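Porin (Rhodobacter capsulatus, PDB 2POR) forms trimeric outer-membrane channels through which small hydrophilic solutes, up to about 0.6 kDa, diffuse passively. Local coordinates at residues A[83-88]-A[99-104]. Residues are numbered along the deposited sequence; the frame is centred on the assembly and turned at random.
With CA (calcium ion), chain C.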
loop_
_atom_site.group_PDB
_atom_site.type_symbol
_atom_site.label_atom_id
_atom_site.label_comp_id
_atom_site.label_asym_id
_atom_site.label_seq_id
_atom_site.Cartn_x
_atom_site.Cartn_y
_atom_site.Cartn_z
ATOM N N PHE A 83 29.679 7.108 4.928
ATOM C CA PHE A 83 29.838 8.478 5.439
ATOM C C PHE A 83 28.565 9.231 5.699
ATOM O O PHE A 83 28.624 10.249 6.390
ATOM C CB PHE A 83 30.731 9.332 4.481
ATOM C CG PHE A 83 32.001 8.578 4.059
ATOM C CD1 PHE A 83 32.853 8.039 5.019
ATOM C CD2 PHE A 83 32.280 8.378 2.716
ATOM C CE1 PHE A 83 33.944 7.312 4.618
ATOM C CE2 PHE A 83 33.373 7.649 2.328
ATOM C CZ PHE A 83 34.199 7.114 3.282
ATOM N N GLY A 84 27.404 8.748 5.201
ATOM C CA GLY A 84 26.137 9.415 5.451
ATOM C C GLY A 84 26.010 10.841 4.908
ATOM O O GLY A 84 26.671 11.237 3.943
ATOM N N ASP A 85 25.130 11.617 5.524
ATOM C CA ASP A 85 24.779 12.966 5.113
ATOM C C ASP A 85 25.159 13.995 6.145
ATOM O O ASP A 85 25.589 13.642 7.235
ATOM C CB ASP A 85 23.258 13.057 4.845
ATOM C CG ASP A 85 22.899 12.282 3.580
ATOM O OD1 ASP A 85 23.653 12.292 2.611
ATOM O OD2 ASP A 85 21.882 11.610 3.588
ATOM N N LEU A 86 24.989 15.282 5.858
ATOM C CA LEU A 86 25.309 16.351 6.780
ATOM C C LEU A 86 24.088 16.517 7.670
ATOM O O LEU A 86 23.053 15.848 7.461
ATOM C CB LEU A 86 25.635 17.646 5.996
ATOM C CG LEU A 86 26.785 17.604 5.000
ATOM C CD1 LEU A 86 26.955 19.037 4.523
ATOM C CD2 LEU A 86 28.118 17.112 5.591
ATOM N N TYR A 87 24.186 17.379 8.679
ATOM C CA TYR A 87 23.113 17.613 9.646
ATOM C C TYR A 87 21.773 17.942 8.972
ATOM O O TYR A 87 21.689 18.877 8.196
ATOM C CB TYR A 87 23.524 18.770 10.594
ATOM C CG TYR A 87 22.495 19.043 11.688
ATOM C CD1 TYR A 87 22.276 18.128 12.716
ATOM C CD2 TYR A 87 21.758 20.207 11.630
ATOM C CE1 TYR A 87 21.311 18.397 13.673
ATOM C CE2 TYR A 87 20.790 20.476 12.573
ATOM C CZ TYR A 87 20.582 19.565 13.576
ATOM O OH TYR A 87 19.579 19.828 14.474
ATOM N N GLU A 88 20.698 17.237 9.305
ATOM C CA GLU A 88 19.399 17.405 8.700
ATOM C C GLU A 88 18.673 18.528 9.356
ATOM O O GLU A 88 18.474 18.570 10.571
ATOM C CB GLU A 88 18.637 16.092 8.828
ATOM C CG GLU A 88 17.297 16.166 8.166
ATOM C CD GLU A 88 16.538 14.849 8.106
ATOM O OE1 GLU A 88 17.023 13.854 7.586
ATOM O OE2 GLU A 88 15.406 14.828 8.552
ATOM N N GLY A 99 19.482 21.068 0.128
ATOM C CA GLY A 99 19.376 20.125 1.221
ATOM C C GLY A 99 20.671 19.716 1.873
ATOM O O GLY A 99 21.777 20.090 1.494
ATOM N N ASN A 100 20.549 18.860 2.864
ATOM C CA ASN A 100 21.686 18.442 3.695
ATOM C C ASN A 100 22.379 17.240 3.128
ATOM O O ASN A 100 23.448 16.852 3.572
ATOM C CB ASN A 100 21.154 18.136 5.108
ATOM C CG ASN A 100 20.207 16.943 5.120
ATOM O OD1 ASN A 100 19.152 16.928 4.481
ATOM N ND2 ASN A 100 20.563 15.874 5.814
ATOM N N ASP A 101 21.806 16.550 2.157
ATOM C CA ASP A 101 22.350 15.309 1.648
ATOM C C ASP A 101 23.640 15.502 0.932
ATOM O O ASP A 101 23.797 16.482 0.220
ATOM C CB ASP A 101 21.362 14.655 0.692
ATOM C CG ASP A 101 19.962 14.438 1.274
ATOM O OD1 ASP A 101 19.372 15.213 2.067
ATOM O OD2 ASP A 101 19.444 13.404 0.913
ATOM N N ILE A 102 24.601 14.632 1.107
ATOM C CA ILE A 102 25.838 14.770 0.390
ATOM C C ILE A 102 25.574 14.252 -1.034
ATOM O O ILE A 102 24.836 13.269 -1.189
ATOM C CB ILE A 102 26.947 13.964 1.176
ATOM C CG1 ILE A 102 27.334 14.740 2.448
ATOM C CG2 ILE A 102 28.182 13.704 0.303
ATOM C CD1 ILE A 102 28.398 13.973 3.307
ATOM N N PRO A 103 26.158 14.856 -2.101
ATOM C CA PRO A 103 25.844 14.524 -3.490
ATOM C C PRO A 103 26.566 13.302 -3.991
ATOM O O PRO A 103 27.506 13.404 -4.792
ATOM C CB PRO A 103 26.183 15.806 -4.250
ATOM C CG PRO A 103 27.330 16.399 -3.463
ATOM C CD PRO A 103 26.934 16.114 -2.028
ATOM N N TYR A 104 26.165 12.115 -3.524
ATOM C CA TYR A 104 26.814 10.919 -4.007
ATOM C C TYR A 104 26.315 10.652 -5.421
ATOM O O TYR A 104 25.165 10.921 -5.757
ATOM C CB TYR A 104 26.501 9.701 -3.100
ATOM C CG TYR A 104 27.039 9.929 -1.683
ATOM C CD1 TYR A 104 28.385 9.772 -1.439
ATOM C CD2 TYR A 104 26.189 10.285 -0.641
ATOM C CE1 TYR A 104 28.864 9.975 -0.152
ATOM C CE2 TYR A 104 26.673 10.483 0.644
ATOM C CZ TYR A 104 28.018 10.322 0.860
ATOM O OH TYR A 104 28.573 10.540 2.087
HETATM CA CA CA C . 17.600 15.605 3.393
HETATM O O HOH W 1 23.086 11.532 0.122
HETATM O O HOH W 2 20.481 10.852 1.315
HETATM O O HOH W 3 18.409 14.174 5.129
HETATM O O HOH W 4 17.166 13.616 2.450
#
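Asn100 helps to build a calcium site inside the porin barrel, and the two ends of its carboxamide have different partners: OD1 binds the ion at 2.3 Å, while ND2 donates to Leu86 O. The hydrogen bond is nearly straight (N-H...O 177°) and the acceptor lies in the amide plane, although ND2 itself sits above the carbonyl plane of Leu86. In return, Leu86 N donates to Asn100 O at 3.2 Å. Water 3, a calcium ligand, accepts from ND2 and donates to Glu88 OE1, making Glu88 a second-shell partner; Asp101 OD1, Asp93 and Asp95 also bind the metal. Both segments belong to the long loop between barrel strands 68-73 and 118-125, which as in other general porins folds inward and constricts the pore (the eyelet); their end-to-end directions differ by 150°. Asp85 OD1 accepts from Ile102 N at 2.9 Å, from above the carboxylate plane, and from water 1, which also donates to Ile102 O. Its OD2 lies 4.0 Å from Asp101 OD2, a like-charge approach bridged by water 2, which donates to both. An alanine at Asp85 would probably leave Ile102 N without this acceptor and waters 1 and 2 each with one partner fewer. Leu86 and Ile102 cross at about a right angle, CG to CG1 3.9 Å. Tyr104 OH donates in the carbonyl plane to a lone pair of Gly84 O, 2.7 Å away.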